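Local coordinates for membrane-associated protein VP24 (Marburg virus - Musoke, Kenya, 1980, PDB 4OR8) that probably serves as a minor matrix protein that helps assemble the viral nucleocapsid and supports virion budding, at residues T69-L74 and H92-P97; Q123-G128 and F164-A169; V133-E138 and I148-N153. All blocks are in the same frame, centred on the assembly; numbering follows the deposited sequence. Where two conformers were deposited one is given.

Contact 1 (T69-L74 and H92-P97)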
loop_
_atom_site.group_PDB
_atom_site.type_symbol
_atom_site.label_atom_id
_atom_site.label_comp_id
_atom_site.label_asym_id
_atom_site.label_seq_id
_atom_site.Cartn_x
_atom_site.Cartn_y
_atom_site.Cartn_z
ATOM N N THR B 69 7.181 12.757 -4.398
ATOM C CA THR B 69 6.788 13.910 -5.193
ATOM C C THR B 69 5.490 14.497 -4.652
ATOM O O THR B 69 5.363 15.712 -4.501
ATOM C CB THR B 69 6.612 13.541 -6.676
ATOM O OG1 THR B 69 7.823 12.960 -7.172
ATOM C CG2 THR B 69 6.281 14.778 -7.496
ATOM N N LEU B 70 4.536 13.623 -4.349
ATOM C CA LEU B 70 3.246 14.041 -3.813
ATOM C C LEU B 70 3.375 14.730 -2.457
ATOM O O LEU B 70 2.769 15.777 -2.233
ATOM C CB LEU B 70 2.296 12.848 -3.703
ATOM C CG LEU B 70 0.907 13.165 -3.144
ATOM C CD1 LEU B 70 0.160 14.125 -4.062
ATOM C CD2 LEU B 70 0.111 11.891 -2.926
ATOM N N LEU B 71 4.159 14.142 -1.557
ATOM C CA LEU B 71 4.355 14.704 -0.220
ATOM C C LEU B 71 4.882 16.130 -0.275
ATOM O O LEU B 71 4.431 17.000 0.473
ATOM C CB LEU B 71 5.316 13.843 0.601
ATOM C CG LEU B 71 4.761 12.570 1.237
ATOM C CD1 LEU B 71 5.872 11.818 1.950
ATOM C CD2 LEU B 71 3.630 12.901 2.198
ATOM N N HIS B 72 5.842 16.365 -1.162
ATOM C CA HIS B 72 6.416 17.692 -1.308
ATOM C C HIS B 72 5.396 18.684 -1.852
ATOM O O HIS B 72 5.325 19.823 -1.394
ATOM C CB HIS B 72 7.668 17.649 -2.186
ATOM C CG HIS B 72 8.886 17.152 -1.470
ATOM N ND1 HIS B 72 9.214 15.816 -1.394
ATOM C CD2 HIS B 72 9.850 17.814 -0.789
ATOM C CE1 HIS B 72 10.330 15.676 -0.701
ATOM N NE2 HIS B 72 10.736 16.875 -0.322
ATOM N N HIS B 73 4.596 18.242 -2.814
ATOM C CA HIS B 73 3.583 19.101 -3.412
ATOM C C HIS B 73 2.477 19.484 -2.422
ATOM O O HIS B 73 1.970 20.604 -2.450
ATOM C CB HIS B 73 2.973 18.434 -4.643
ATOM C CG HIS B 73 1.950 19.278 -5.335
ATOM N ND1 HIS B 73 2.227 20.542 -5.808
ATOM C CD2 HIS B 73 0.649 19.043 -5.625
ATOM C CE1 HIS B 73 1.141 21.048 -6.365
ATOM N NE2 HIS B 73 0.170 20.158 -6.268
ATOM N N LEU B 74 2.116 18.553 -1.547
ATOM C CA LEU B 74 1.068 18.789 -0.558
ATOM C C LEU B 74 1.428 19.870 0.471
ATOM O O LEU B 74 0.563 20.346 1.209
ATOM C CB LEU B 74 0.710 17.485 0.158
ATOM C CG LEU B 74 0.039 16.389 -0.669
ATOM C CD1 LEU B 74 -0.138 15.128 0.162
ATOM C CD2 LEU B 74 -1.295 16.868 -1.207
ATOM N N HIS B 92 -0.127 20.698 10.781
ATOM C CA HIS B 92 1.226 20.812 11.318
ATOM C C HIS B 92 2.270 20.246 10.362
ATOM O O HIS B 92 3.455 20.564 10.462
ATOM C CB HIS B 92 1.307 20.079 12.653
ATOM C CG HIS B 92 0.667 18.728 12.628
ATOM N ND1 HIS B 92 -0.696 18.549 12.726
ATOM C CD2 HIS B 92 1.201 17.491 12.497
ATOM C CE1 HIS B 92 -0.974 17.260 12.664
ATOM N NE2 HIS B 92 0.160 16.595 12.525
ATOM N N LEU B 93 1.824 19.395 9.442
ATOM C CA LEU B 93 2.720 18.788 8.466
ATOM C C LEU B 93 2.728 19.535 7.131
ATOM O O LEU B 93 3.792 19.853 6.598
ATOM C CB LEU B 93 2.353 17.320 8.242
ATOM C CG LEU B 93 2.389 16.416 9.476
ATOM C CD1 LEU B 93 2.153 14.967 9.095
ATOM C CD2 LEU B 93 3.705 16.567 10.215
ATOM N N PHE B 94 1.545 19.819 6.595
ATOM C CA PHE B 94 1.440 20.385 5.252
ATOM C C PHE B 94 1.259 21.900 5.221
ATOM O O PHE B 94 1.727 22.568 4.300
ATOM C CB PHE B 94 0.307 19.713 4.477
ATOM C CG PHE B 94 0.501 18.240 4.285
ATOM C CD1 PHE B 94 1.589 17.760 3.576
ATOM C CD2 PHE B 94 -0.406 17.334 4.810
ATOM C CE1 PHE B 94 1.773 16.405 3.397
ATOM C CE2 PHE B 94 -0.228 15.979 4.633
ATOM C CZ PHE B 94 0.865 15.514 3.924
ATOM N N LYS B 95 0.568 22.438 6.217
ATOM C CA LYS B 95 0.350 23.877 6.288
ATOM C C LYS B 95 1.321 24.525 7.279
ATOM O O LYS B 95 1.037 25.570 7.864
ATOM C CB LYS B 95 -1.106 24.177 6.641
ATOM C CG LYS B 95 -2.084 23.575 5.648
ATOM C CD LYS B 95 -3.521 23.737 6.097
ATOM C CE LYS B 95 -3.934 25.189 6.090
ATOM N NZ LYS B 95 -5.393 25.325 6.310
ATOM N N ASN B 96 2.466 23.875 7.457
ATOM C CA ASN B 96 3.573 24.422 8.223
ATOM C C ASN B 96 4.848 24.278 7.407
ATOM O O ASN B 96 5.363 23.173 7.254
ATOM C CB ASN B 96 3.719 23.694 9.557
ATOM C CG ASN B 96 4.994 24.069 10.292
ATOM O OD1 ASN B 96 5.519 25.172 10.129
ATOM N ND2 ASN B 96 5.504 23.148 11.102
ATOM N N PRO B 97 5.356 25.396 6.872
ATOM C CA PRO B 97 6.519 25.374 5.976
ATOM C C PRO B 97 7.793 24.894 6.666
ATOM O O PRO B 97 8.711 24.427 5.992
ATOM C CB PRO B 97 6.667 26.843 5.558
ATOM C CG PRO B 97 5.322 27.452 5.799
ATOM C CD PRO B 97 4.790 26.748 7.007
#
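The ring of Phe94 lies against Leu74 and Leu71, joining the end regions of two short helices, 68-73 and 91-94, in the pyramidal fold of VP24. Followed outward, Phe94 first brings CB to 3.3 Å from the carbonyl O of Leu74. CG stays near that oxygen. Phe94 CD1 lies 3.5 Å from Leu74 CB, which approaches the ring obliquely, and Phe94 CE1 stays close to the same CB. At the tip, Phe94 CZ lies 3.9 Å from Leu74 CD1. The first torsion, with CG anti to the carbonyl carbon (chi1 -61°), lays the CD1-CE1-CZ side of the ring along Leu74, both side chains pointing the same way. A large flat ring suits this place because it can span both leucines, whose branched ends suit a buried apolar setting. Arg87 bridges the two helix ends: its NE hydrogen-bonds the carbonyl of Leu74 and its NH2 that of Phe94. Leu71 also packs on Phe235 and Leu237 of strand 228-239, and Leu74 on Leu255 of the second subunit. Leu71 CD2 reaches the ring 4.1 Å from Phe94 CE1, while Leu71 O lies 4.0 Å from Phe94 CE1, at the ring edge and near its plane.

Contact 2 (Q123-G128 and F164-A169)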
loop_
_atom_site.group_PDB
_atom_site.type_symbol
_atom_site.label_atom_id
_atom_site.label_comp_id
_atom_site.label_asym_id
_atom_site.label_seq_id
_atom_site.Cartn_x
_atom_site.Cartn_y
_atom_site.Cartn_z
ATOM N N GLN B 123 8.953 -8.196 26.911
ATOM C CA GLN B 123 8.389 -8.878 28.055
ATOM C C GLN B 123 9.029 -10.257 28.223
ATOM O O GLN B 123 9.131 -10.775 29.336
ATOM C CB GLN B 123 6.863 -8.916 27.929
ATOM C CG GLN B 123 6.208 -10.190 28.373
ATOM C CD GLN B 123 6.088 -11.191 27.245
ATOM O OE1 GLN B 123 6.667 -11.008 26.171
ATOM N NE2 GLN B 123 5.331 -12.256 27.480
ATOM N N SER B 124 9.516 -10.820 27.120
ATOM C CA SER B 124 10.154 -12.135 27.148
ATOM C C SER B 124 11.657 -12.077 26.877
ATOM O O SER B 124 12.287 -13.099 26.600
ATOM C CB SER B 124 9.483 -13.072 26.143
ATOM O OG SER B 124 9.506 -12.514 24.842
ATOM N N LEU B 125 12.225 -10.880 26.958
ATOM C CA LEU B 125 13.660 -10.702 26.785
ATOM C C LEU B 125 14.357 -10.731 28.136
ATOM O O LEU B 125 13.809 -10.265 29.135
ATOM C CB LEU B 125 13.956 -9.367 26.103
ATOM C CG LEU B 125 13.320 -9.104 24.740
ATOM C CD1 LEU B 125 13.725 -7.731 24.228
ATOM C CD2 LEU B 125 13.709 -10.185 23.754
ATOM N N ILE B 126 15.565 -11.278 28.162
ATOM C CA ILE B 126 16.395 -11.216 29.355
ATOM C C ILE B 126 16.900 -9.785 29.529
ATOM O O ILE B 126 17.199 -9.113 28.542
ATOM C CB ILE B 126 17.567 -12.216 29.275
ATOM C CG1 ILE B 126 18.298 -12.083 27.940
ATOM C CG2 ILE B 126 17.056 -13.632 29.432
ATOM C CD1 ILE B 126 19.344 -13.149 27.720
ATOM N N PRO B 127 16.976 -9.309 30.787
ATOM C CA PRO B 127 17.308 -7.920 31.135
ATOM C C PRO B 127 18.570 -7.393 30.460
ATOM O O PRO B 127 18.598 -6.237 30.035
ATOM C CB PRO B 127 17.513 -7.985 32.649
ATOM C CG PRO B 127 16.642 -9.103 33.083
ATOM C CD PRO B 127 16.721 -10.123 31.989
ATOM N N GLY B 128 19.599 -8.229 30.366
ATOM C CA GLY B 128 20.828 -7.838 29.704
ATOM C C GLY B 128 20.609 -7.510 28.241
ATOM O O GLY B 128 21.091 -6.492 27.746
ATOM N N PHE B 164 17.653 -13.510 19.535
ATOM C CA PHE B 164 17.588 -13.049 18.157
ATOM C C PHE B 164 16.257 -13.459 17.534
ATOM O O PHE B 164 15.599 -12.662 16.868
ATOM C CB PHE B 164 18.749 -13.636 17.352
ATOM C CG PHE B 164 18.744 -13.246 15.902
ATOM C CD1 PHE B 164 18.119 -14.044 14.957
ATOM C CD2 PHE B 164 19.369 -12.085 15.482
ATOM C CE1 PHE B 164 18.111 -13.684 13.625
ATOM C CE2 PHE B 164 19.368 -11.724 14.151
ATOM C CZ PHE B 164 18.739 -12.523 13.221
ATOM N N LYS B 165 15.873 -14.712 17.755
ATOM C CA LYS B 165 14.636 -15.252 17.212
ATOM C C LYS B 165 13.438 -14.465 17.729
ATOM O O LYS B 165 12.565 -14.061 16.959
ATOM C CB LYS B 165 14.490 -16.722 17.604
ATOM C CG LYS B 165 14.103 -17.631 16.458
ATOM C CD LYS B 165 15.321 -18.067 15.668
ATOM C CE LYS B 165 16.121 -19.094 16.443
ATOM N NZ LYS B 165 15.303 -20.300 16.752
ATOM N N ILE B 166 13.410 -14.250 19.039
ATOM C CA ILE B 166 12.329 -13.512 19.679
ATOM C C ILE B 166 12.263 -12.079 19.163
ATOM O O ILE B 166 11.181 -11.553 18.889
ATOM C CB ILE B 166 12.486 -13.515 21.217
ATOM C CG1 ILE B 166 12.283 -14.929 21.763
ATOM C CG2 ILE B 166 11.500 -12.556 21.869
ATOM C CD1 ILE B 166 12.425 -15.029 23.263
ATOM N N LEU B 167 13.429 -11.461 19.014
ATOM C CA LEU B 167 13.507 -10.086 18.538
ATOM C C LEU B 167 12.878 -9.921 17.161
ATOM O O LEU B 167 12.128 -8.976 16.930
ATOM C CB LEU B 167 14.954 -9.605 18.512
ATOM C CG LEU B 167 15.117 -8.165 18.026
ATOM C CD1 LEU B 167 14.374 -7.216 18.955
ATOM C CD2 LEU B 167 16.589 -7.786 17.904
ATOM N N MET B 168 13.179 -10.845 16.255
ATOM C CA MET B 168 12.610 -10.809 14.913
ATOM C C MET B 168 11.109 -11.080 14.954
ATOM O O MET B 168 10.330 -10.406 14.283
ATOM C CB MET B 168 13.309 -11.818 14.004
ATOM C CG MET B 168 14.817 -11.644 13.920
ATOM S SD MET B 168 15.331 -10.008 13.349
ATOM C CE MET B 168 16.457 -9.555 14.664
ATOM N N ALA B 169 10.705 -12.066 15.749
ATOM C CA ALA B 169 9.291 -12.406 15.888
ATOM C C ALA B 169 8.481 -11.239 16.449
ATOM O O ALA B 169 7.326 -11.024 16.068
ATOM C CB ALA B 169 9.126 -13.635 16.766
#
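Ile166 turns its CG2 methyl toward two consecutive residues of the chain leading into helix 127-142: Ser124 OG at 3.6 Å and Leu125 CD2 at 3.7 Å. The beta-branch matters here. On helix 161-178, CG1 of Ile166 is anti to the carbonyl carbon (chi1 -67°) and CG2 is anti to the backbone N, so the two arms diverge. CG2 takes the pair of contacts, while the other arm carries CD1 to 3.9 Å from the carbonyl O of Ser124. Leu125 does not aim its CB directly at the helix. Its CD1 continues the chain, the side branch CD2 meets Ile166, and the two side chains run antiparallel alongside one another. CD1 of Leu125 serves a different neighbour, Val133, so the fork of the leucine is shared between two helices. Ser124 holds OG between its backbone N and carbonyl carbon (chi1 56°), which sets the hydroxyl beside the isoleucine methyl. A short polar serine suits this partly exposed place, since its hydroxyl can probably face solvent as well as lie by a methyl. Just beyond, Ile126 occupies the N-cap position and Pro127 opens the helix, where its missing N-H costs little. No hydrogen bond joins the two segments. The attachment is one of van der Waals and hydrophobic contact, with one hydroxyl at its partly exposed edge, and probably depends on shape and the exclusion of water rather than on direction-dependent bonds.

Contact 3 (V133-E138 and I148-N153)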
loop_
_atom_site.group_PDB
_atom_site.type_symbol
_atom_site.label_atom_id
_atom_site.label_comp_id
_atom_site.label_asym_id
_atom_site.label_seq_id
_atom_site.Cartn_x
_atom_site.Cartn_y
_atom_site.Cartn_z
ATOM N N VAL B 133 18.675 -4.005 23.383
ATOM C CA VAL B 133 17.568 -3.579 22.534
ATOM C C VAL B 133 17.293 -2.089 22.721
ATOM O O VAL B 133 16.964 -1.378 21.770
ATOM C CB VAL B 133 16.289 -4.398 22.818
ATOM C CG1 VAL B 133 15.091 -3.812 22.087
ATOM C CG2 VAL B 133 16.492 -5.853 22.418
ATOM N N HIS B 134 17.456 -1.615 23.950
ATOM C CA HIS B 134 17.282 -0.201 24.246
ATOM C C HIS B 134 18.310 0.647 23.504
ATOM O O HIS B 134 17.974 1.681 22.926
ATOM C CB HIS B 134 17.380 0.050 25.748
ATOM C CG HIS B 134 17.139 1.473 26.136
ATOM N ND1 HIS B 134 18.143 2.301 26.589
ATOM C CD2 HIS B 134 16.008 2.218 26.135
ATOM C CE1 HIS B 134 17.641 3.494 26.854
ATOM N NE2 HIS B 134 16.348 3.470 26.587
ATOM N N MET B 135 19.563 0.205 23.523
ATOM C CA MET B 135 20.624 0.886 22.795
ATOM C C MET B 135 20.340 0.885 21.298
ATOM O O MET B 135 20.505 1.908 20.634
ATOM C CB MET B 135 21.980 0.231 23.074
ATOM C CG MET B 135 22.588 0.595 24.418
ATOM S SD MET B 135 24.190 -0.188 24.703
ATOM C CE MET B 135 23.697 -1.831 25.211
ATOM N N LEU B 136 19.916 -0.264 20.774
ATOM C CA LEU B 136 19.576 -0.387 19.357
ATOM C C LEU B 136 18.454 0.567 18.991
ATOM O O LEU B 136 18.512 1.256 17.974
ATOM C CB LEU B 136 19.161 -1.819 19.020
ATOM C CG LEU B 136 20.259 -2.880 19.069
ATOM C CD1 LEU B 136 19.692 -4.262 18.769
ATOM C CD2 LEU B 136 21.378 -2.536 18.102
ATOM N N SER B 137 17.434 0.604 19.837
ATOM C CA SER B 137 16.277 1.453 19.602
ATOM C C SER B 137 16.668 2.925 19.514
ATOM O O SER B 137 16.211 3.637 18.620
ATOM C CB SER B 137 15.231 1.246 20.697
ATOM O OG SER B 137 14.072 2.011 20.427
ATOM N N GLU B 138 17.512 3.373 20.440
ATOM C CA GLU B 138 17.975 4.756 20.441
ATOM C C GLU B 138 18.789 5.050 19.190
ATOM O O GLU B 138 18.688 6.131 18.614
ATOM C CB GLU B 138 18.805 5.061 21.690
ATOM C CG GLU B 138 17.983 5.240 22.955
ATOM C CD GLU B 138 18.827 5.630 24.160
ATOM O OE1 GLU B 138 20.071 5.533 24.082
ATOM O OE2 GLU B 138 18.241 6.035 25.187
ATOM N N ILE B 148 25.964 0.326 14.624
ATOM C CA ILE B 148 26.117 0.622 16.039
ATOM C C ILE B 148 27.100 -0.393 16.614
ATOM O O ILE B 148 27.003 -1.590 16.338
ATOM C CB ILE B 148 24.763 0.559 16.784
ATOM C CG1 ILE B 148 24.954 0.773 18.288
ATOM C CG2 ILE B 148 24.067 -0.761 16.526
ATOM C CD1 ILE B 148 25.378 2.169 18.656
ATOM N N HIS B 149 28.068 0.078 17.389
ATOM C CA HIS B 149 29.072 -0.825 17.939
ATOM C C HIS B 149 28.843 -1.099 19.419
ATOM O O HIS B 149 28.961 -0.207 20.258
ATOM C CB HIS B 149 30.482 -0.287 17.691
ATOM C CG HIS B 149 30.829 -0.156 16.240
ATOM N ND1 HIS B 149 30.908 -1.241 15.393
ATOM C CD2 HIS B 149 31.114 0.932 15.486
ATOM C CE1 HIS B 149 31.229 -0.828 14.180
ATOM N NE2 HIS B 149 31.360 0.487 14.209
ATOM N N ILE B 150 28.496 -2.345 19.727
ATOM C CA ILE B 150 28.279 -2.776 21.102
ATOM C C ILE B 150 29.350 -3.792 21.478
ATOM O O ILE B 150 29.708 -4.649 20.669
ATOM C CB ILE B 150 26.885 -3.408 21.279
ATOM C CG1 ILE B 150 25.801 -2.457 20.771
ATOM C CG2 ILE B 150 26.633 -3.766 22.735
ATOM C CD1 ILE B 150 24.406 -3.012 20.892
ATOM N N SER B 151 29.861 -3.688 22.702
ATOM C CA SER B 151 30.927 -4.568 23.174
ATOM C C SER B 151 30.560 -6.046 23.066
ATOM O O SER B 151 29.470 -6.455 23.470
ATOM C CB SER B 151 31.299 -4.233 24.618
ATOM O OG SER B 151 32.265 -5.144 25.110
ATOM N N PRO B 152 31.485 -6.856 22.527
ATOM C CA PRO B 152 31.272 -8.297 22.354
ATOM C C PRO B 152 31.062 -9.005 23.686
ATOM O O PRO B 152 30.556 -10.126 23.712
ATOM C CB PRO B 152 32.576 -8.767 21.700
ATOM C CG PRO B 152 33.584 -7.736 22.074
ATOM C CD PRO B 152 32.832 -6.442 22.098
ATOM N N ASN B 153 31.449 -8.352 24.778
ATOM C CA ASN B 153 31.251 -8.901 26.112
ATOM C C ASN B 153 29.772 -9.000 26.468
ATOM O O ASN B 153 29.326 -10.000 27.035
ATOM C CB ASN B 153 31.994 -8.061 27.152
ATOM C CG ASN B 153 33.500 -8.231 27.074
ATOM O OD1 ASN B 153 34.028 -8.769 26.101
ATOM N ND2 ASN B 153 34.201 -7.772 28.105
#
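Leu136 pushes its CD2 methyl between two isoleucines of the returning chain, meeting Ile148 CG2 at 3.6 Å and Ile150 CD1 at 4.1 Å. The hollow that receives this bump is made by an extended backbone. Residues 148 to 150 have strand-like torsions, so successive side chains alternate: Ile148 and Ile150 both point to helix 127-142, and His149 between them is exposed. Beta-branched residues suit such an extended run, and each offers two methyls of different reach. Ile148 uses the short arm, CG2. Its CG1 is anti to the backbone N (chi1 176°), which leaves CG2 between the N and the carbonyl carbon, where it meets the leucine. Ile150 is the other way about: its long arm, with CG1 anti to the carbonyl carbon (chi1 -54°), brings CD1 to Leu136, lying nearly perpendicular to it.

Ile150 is also a bump in its own right. While its CD1 goes to Leu136, Ile150 CG2 lies 4.3 Å from Met135 CE, and the isoleucine thus straddles Met135 and Leu136. The flexible, unbranched methionine can reach out from the helix to close this partly exposed side. Ile132 packs on Ile150 and Trp139 on Ile148, extending the same apolar surface by a turn in each direction. Beyond it, Ser151 caps helix 152-158, its OG accepting a weak bond from Asn153 N at 3.3 Å, and Pro152 begins that helix.

The arrangement is a helix whose flank is lined by an extended connection, which then turns into an N-capped helix; it belongs to the helical part of the pyramidal VP24 fold.

From the N terminus, contact 1 comes first: residues 92-97 return to 69-74 after 17 intervening residues that include helix 84-89, closing a loop before the others begin and joining helix 68-73 to the end of helix 91-94. Contact 2 opens at 123-128 and closes at 164-169. Contact 3 is nested within that loop, with 148-153 folding back on 133-138, so helix 127-142 is held at its entry by helix 161-178 and farther along by the chain before helix 152-158. Contacts 2 and 3 touch through Val133, with centres about 14 Å apart. Contact 1 lies on the opposite side of the chain's centre, about 38 Å from contact 2 and about 35 Å from contact 3, centre to centre.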